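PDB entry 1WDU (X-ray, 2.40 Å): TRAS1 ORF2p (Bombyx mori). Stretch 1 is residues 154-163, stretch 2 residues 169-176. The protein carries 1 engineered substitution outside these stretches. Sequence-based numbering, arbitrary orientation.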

ATOM      1  N   ASP A 154      -4.886  -2.837  -1.976  1.00 25.05           N
ATOM      2  CA  ASP A 154      -5.821  -3.923  -2.178  1.00 26.94           C
ATOM      3  C   ASP A 154      -6.147  -3.946  -3.667  1.00 26.26           C
ATOM      4  O   ASP A 154      -6.767  -3.026  -4.183  1.00 27.15           O
ATOM      5  CB  ASP A 154      -7.098  -3.668  -1.364  1.00 28.49           C
ATOM      6  CG  ASP A 154      -8.104  -4.795  -1.480  1.00 31.02           C
ATOM      7  OD1 ASP A 154      -7.843  -5.764  -2.223  1.00 32.23           O
ATOM      8  OD2 ASP A 154      -9.165  -4.710  -0.825  1.00 33.25           O
ATOM      9  N   ALA A 155      -5.723  -4.996  -4.353  1.00 26.54           N
ATOM     10  CA  ALA A 155      -5.978  -5.122  -5.780  1.00 26.27           C
ATOM     11  C   ALA A 155      -7.249  -5.902  -6.085  1.00 26.77           C
ATOM     12  O   ALA A 155      -7.708  -5.913  -7.232  1.00 28.77           O
ATOM     13  CB  ALA A 155      -4.798  -5.805  -6.452  1.00 24.68           C
ATOM     14  N   ASN A 156      -7.824  -6.540  -5.064  1.00 26.71           N
ATOM     15  CA  ASN A 156      -9.014  -7.361  -5.265  1.00 27.17           C
ATOM     16  C   ASN A 156      -8.766  -8.215  -6.511  1.00 27.48           C
ATOM     17  O   ASN A 156      -9.588  -8.259  -7.423  1.00 26.25           O
ATOM     18  CB  ASN A 156     -10.257  -6.490  -5.484  1.00 27.59           C
ATOM     19  CG  ASN A 156     -10.879  -6.022  -4.187  1.00 28.60           C
ATOM     20  OD1 ASN A 156     -10.916  -4.823  -3.898  1.00 30.11           O
ATOM     21  ND2 ASN A 156     -11.373  -6.964  -3.396  1.00 27.96           N
ATOM     22  N   ALA A 157      -7.607  -8.860  -6.549  1.00 29.05           N
ATOM     23  CA  ALA A 157      -7.210  -9.703  -7.676  1.00 31.21           C
ATOM     24  C   ALA A 157      -6.392 -10.848  -7.105  1.00 31.91           C
ATOM     25  O   ALA A 157      -5.596 -10.659  -6.181  1.00 31.19           O
ATOM     26  CB  ALA A 157      -6.368  -8.901  -8.683  1.00 31.47           C
ATOM     27  N   LYS A 158      -6.572 -12.031  -7.668  1.00 33.17           N
ATOM     28  CA  LYS A 158      -5.882 -13.203  -7.164  1.00 33.18           C
ATOM     29  C   LYS A 158      -4.779 -13.701  -8.057  1.00 32.65           C
ATOM     30  O   LYS A 158      -4.922 -13.742  -9.276  1.00 34.40           O
ATOM     31  CB  LYS A 158      -6.891 -14.334  -6.935  1.00 34.67           C
ATOM     32  CG  LYS A 158      -8.085 -13.930  -6.090  1.00 36.29           C
ATOM     33  CD  LYS A 158      -8.958 -15.122  -5.724  1.00 39.56           C
ATOM     34  CE  LYS A 158     -10.052 -14.711  -4.742  1.00 41.50           C
ATOM     35  NZ  LYS A 158     -10.726 -15.897  -4.122  1.00 47.42           N
ATOM     36  N   SER A 159      -3.675 -14.092  -7.436  1.00 32.23           N
ATOM     37  CA  SER A 159      -2.543 -14.635  -8.157  1.00 32.70           C
ATOM     38  C   SER A 159      -1.640 -15.415  -7.217  1.00 34.93           C
ATOM     39  O   SER A 159      -1.318 -14.955  -6.112  1.00 36.96           O
ATOM     40  CB  SER A 159      -1.736 -13.533  -8.820  1.00 30.91           C
ATOM     41  OG  SER A 159      -0.577 -14.087  -9.407  1.00 31.28           O
ATOM     42  N   THR A 160      -1.233 -16.600  -7.654  1.00 34.48           N
ATOM     43  CA  THR A 160      -0.356 -17.419  -6.835  1.00 33.95           C
ATOM     44  C   THR A 160       0.979 -16.716  -6.651  1.00 32.95           C
ATOM     45  O   THR A 160       1.747 -17.072  -5.765  1.00 35.23           O
ATOM     46  CB  THR A 160      -0.135 -18.828  -7.455  1.00 33.42           C
ATOM     47  OG1 THR A 160       0.375 -18.707  -8.788  1.00 32.28           O
ATOM     48  CG2 THR A 160      -1.442 -19.592  -7.491  1.00 33.73           C
ATOM     49  N   TRP A 161       1.262 -15.717  -7.483  1.00 32.16           N
ATOM     50  CA  TRP A 161       2.518 -14.982  -7.343  1.00 32.46           C
ATOM     51  C   TRP A 161       2.561 -14.199  -6.026  1.00 32.30           C
ATOM     52  O   TRP A 161       3.629 -13.805  -5.572  1.00 30.98           O
ATOM     53  CB  TRP A 161       2.742 -14.044  -8.528  1.00 31.26           C
ATOM     54  CG  TRP A 161       3.183 -14.774  -9.742  1.00 31.69           C
ATOM     55  CD1 TRP A 161       2.431 -15.069 -10.849  1.00 29.40           C
ATOM     56  CD2 TRP A 161       4.472 -15.353  -9.963  1.00 30.64           C
ATOM     57  NE1 TRP A 161       3.179 -15.796 -11.742  1.00 29.82           N
ATOM     58  CE2 TRP A 161       4.435 -15.985 -11.223  1.00 31.23           C
ATOM     59  CE3 TRP A 161       5.659 -15.401  -9.215  1.00 32.71           C
ATOM     60  CZ2 TRP A 161       5.540 -16.659 -11.755  1.00 31.36           C
ATOM     61  CZ3 TRP A 161       6.758 -16.071  -9.743  1.00 33.80           C
ATOM     62  CH2 TRP A 161       6.689 -16.692 -11.003  1.00 32.90           C
ATOM     63  N   TRP A 162       1.393 -13.956  -5.433  1.00 32.24           N
ATOM     64  CA  TRP A 162       1.336 -13.288  -4.143  1.00 32.56           C
ATOM     65  C   TRP A 162       0.530 -14.142  -3.150  1.00 34.53           C
ATOM     66  O   TRP A 162      -0.201 -13.631  -2.301  1.00 34.03           O
ATOM     67  CB  TRP A 162       0.803 -11.837  -4.251  1.00 29.35           C
ATOM     68  CG  TRP A 162      -0.530 -11.624  -4.910  1.00 26.94           C
ATOM     69  CD1 TRP A 162      -1.767 -11.807  -4.354  1.00 27.56           C
ATOM     70  CD2 TRP A 162      -0.756 -11.119  -6.238  1.00 25.27           C
ATOM     71  NE1 TRP A 162      -2.753 -11.437  -5.254  1.00 25.44           N
ATOM     72  CE2 TRP A 162      -2.155 -11.015  -6.416  1.00 24.86           C
ATOM     73  CE3 TRP A 162       0.089 -10.743  -7.291  1.00 24.32           C
ATOM     74  CZ2 TRP A 162      -2.726 -10.548  -7.607  1.00 24.77           C
ATOM     75  CZ3 TRP A 162      -0.481 -10.281  -8.479  1.00 24.90           C
ATOM     76  CH2 TRP A 162      -1.877 -10.188  -8.622  1.00 24.89           C
ATOM     77  N   GLY A 163       0.691 -15.463  -3.289  1.00 36.14           N
ATOM     78  CA  GLY A 163       0.071 -16.434  -2.397  1.00 35.41           C
ATOM     79  C   GLY A 163      -1.403 -16.766  -2.463  1.00 37.00           C
ATOM     80  O   GLY A 163      -1.901 -17.500  -1.606  1.00 36.42           O
ATOM     81  N   ALA A 169      -8.370 -13.872 -13.636  1.00 33.07           N
ATOM     82  CA  ALA A 169      -8.118 -12.971 -14.751  1.00 31.11           C
ATOM     83  C   ALA A 169      -7.609 -11.592 -14.324  1.00 30.95           C
ATOM     84  O   ALA A 169      -6.799 -10.972 -15.024  1.00 30.67           O
ATOM     85  CB  ALA A 169      -9.372 -12.845 -15.592  1.00 33.51           C
ATOM     86  N   ARG A 170      -8.077 -11.108 -13.178  1.00 30.19           N
ATOM     87  CA  ARG A 170      -7.617  -9.814 -12.675  1.00 28.68           C
ATOM     88  C   ARG A 170      -6.138  -9.923 -12.263  1.00 28.74           C
ATOM     89  O   ARG A 170      -5.322  -9.057 -12.601  1.00 27.25           O
ATOM     90  CB  ARG A 170      -8.488  -9.366 -11.498  1.00 27.02           C
ATOM     91  CG  ARG A 170      -9.828  -8.762 -11.936  1.00 29.61           C
ATOM     92  CD  ARG A 170     -10.804  -8.589 -10.765  1.00 29.05           C
ATOM     93  NE  ARG A 170     -10.438  -7.533  -9.816  1.00 27.47           N
ATOM     94  CZ  ARG A 170     -10.658  -6.230  -9.986  1.00 26.84           C
ATOM     95  NH1 ARG A 170     -11.248  -5.777 -11.084  1.00 30.66           N
ATOM     96  NH2 ARG A 170     -10.306  -5.376  -9.036  1.00 26.12           N
ATOM     97  N   GLY A 171      -5.795 -11.004 -11.558  1.00 27.62           N
ATOM     98  CA  GLY A 171      -4.418 -11.210 -11.137  1.00 27.89           C
ATOM     99  C   GLY A 171      -3.502 -11.237 -12.344  1.00 29.67           C
ATOM    100  O   GLY A 171      -2.411 -10.650 -12.322  1.00 29.35           O
ATOM    101  N   ASP A 172      -3.958 -11.912 -13.402  1.00 30.21           N
ATOM    102  CA  ASP A 172      -3.216 -12.016 -14.657  1.00 30.34           C
ATOM    103  C   ASP A 172      -2.955 -10.643 -15.291  1.00 29.23           C
ATOM    104  O   ASP A 172      -1.834 -10.357 -15.716  1.00 27.66           O
ATOM    105  CB  ASP A 172      -3.978 -12.916 -15.643  1.00 34.01           C
ATOM    106  CG  ASP A 172      -3.799 -14.398 -15.348  1.00 37.58           C
ATOM    107  OD1 ASP A 172      -4.450 -15.211 -16.034  1.00 41.01           O
ATOM    108  OD2 ASP A 172      -3.010 -14.761 -14.440  1.00 38.23           O
ATOM    109  N   GLN A 173      -3.981  -9.795 -15.360  1.00 30.28           N
ATOM    110  CA  GLN A 173      -3.800  -8.455 -15.930  1.00 31.46           C
ATOM    111  C   GLN A 173      -2.799  -7.661 -15.101  1.00 31.44           C
ATOM    112  O   GLN A 173      -1.920  -6.992 -15.654  1.00 32.44           O
ATOM    113  CB  GLN A 173      -5.129  -7.691 -16.000  1.00 33.59           C
ATOM    114  CG  GLN A 173      -6.085  -8.202 -17.089  1.00 36.37           C
ATOM    115  CD  GLN A 173      -7.117  -7.163 -17.513  1.00 37.55           C
ATOM    116  OE1 GLN A 173      -6.763  -6.084 -18.002  1.00 36.41           O
ATOM    117  NE2 GLN A 173      -8.400  -7.485 -17.327  1.00 36.20           N
ATOM    118  N   LEU A 174      -2.928  -7.733 -13.775  1.00 31.91           N
ATOM    119  CA  LEU A 174      -2.001  -7.019 -12.886  1.00 31.83           C
ATOM    120  C   LEU A 174      -0.580  -7.554 -13.080  1.00 32.02           C
ATOM    121  O   LEU A 174       0.361  -6.780 -13.218  1.00 32.53           O
ATOM    122  CB  LEU A 174      -2.427  -7.173 -11.416  1.00 31.62           C
ATOM    123  CG  LEU A 174      -1.538  -6.509 -10.351  1.00 32.09           C
ATOM    124  CD1 LEU A 174      -1.252  -5.069 -10.735  1.00 31.88           C
ATOM    125  CD2 LEU A 174      -2.225  -6.569  -8.987  1.00 30.63           C
ATOM    126  N   MET A 175      -0.424  -8.877 -13.092  1.00 32.64           N
ATOM    127  CA  MET A 175       0.898  -9.475 -13.295  1.00 32.95           C
ATOM    128  C   MET A 175       1.490  -9.029 -14.631  1.00 33.88           C
ATOM    129  O   MET A 175       2.686  -8.744 -14.727  1.00 32.92           O
ATOM    130  CB  MET A 175       0.816 -11.008 -13.272  1.00 34.83           C
ATOM    131  CG  MET A 175       0.854 -11.642 -11.880  1.00 34.48           C
ATOM    132  SD  MET A 175       2.269 -11.074 -10.882  1.00 41.11           S
ATOM    133  CE  MET A 175       3.641 -11.960 -11.652  1.00 32.63           C
ATOM    134  N   GLY A 176       0.646  -8.981 -15.663  1.00 34.81           N
ATOM    135  CA  GLY A 176       1.103  -8.571 -16.979  1.00 34.18           C
ATOM    136  C   GLY A 176       1.652  -7.162 -16.916  1.00 35.66           C
ATOM    137  O   GLY A 176       2.721  -6.863 -17.457  1.00 36.32           O
TER

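The contact sets one side of a helix, residues 169-176, against an irregular loop, and its shape turns on a notch in the helix at Gly 171. Here the CA atoms of the two stretches are nearest each other, CA of Lys 158 lying 4.7 Å from CA of Gly 171. The bump that enters the notch is a carbonyl: O of Lys 158 lies 3.2 Å from CA of Gly 171, with an angle of 158° at the hydrogen, a good CA-H...O contact. A CB on Gly 171 would point toward the loop and sit 1.7 Å from O of Lys 158, a plain clash, so glycine suits the place because it offers no side chain. The Lys 158 side chain starts away from the helix, leaving its backbone to make the approach.

Small residues line the loop beside this point. The methyl of Ala 157 fits close against the helix, its CB 3.6 Å from N of Gly 171 and also 3.6 Å from CB of Arg 170. Ser 159 is compact too; its OG accepts a hydrogen bond from N of Trp 161 at 3.1 Å, which ties Ser 159 to the short 3-10 segment.

Arg 170 reaches along the loop and binds its backbone. NE donates to O of Asn 156 at 2.6 Å, short and nearly straight at 167°, with the oxygen at the guanidinium edge, near its plane. NH2 donates to O of Ala 155 at 3.2 Å. A long side chain with several N-H groups is well suited to reaching two neighbouring backbone carbonyls. The turn itself is braced by Asp 154, whose OD1 accepts a hydrogen bond from N of Asn 156 at 2.9 Å.

Larger side chains complete the fit: Trp 162 from the loop, and Leu 174 and Met 175 from the helix. The indole of Trp 162 packs against Gly 171, with CH2 3.7 Å from CA of Gly 171, and the same CH2 lies 3.7 Å from CD2 of Leu 174. That leucine methyl also packs against the small Ala 155, with CD2 3.7 Å from CB. At its other end the indole is steadied by a weak hydrogen bond from NE1 to O of Ala 157, 3.1 Å.

Met 175, flexible and unbranched, reaches both tryptophans: SD lies 3.7 Å from CZ3 of Trp 162, while CE settles over one face of the Trp 161 ring, 3.4 Å from its CD1, in a CH-pi contact.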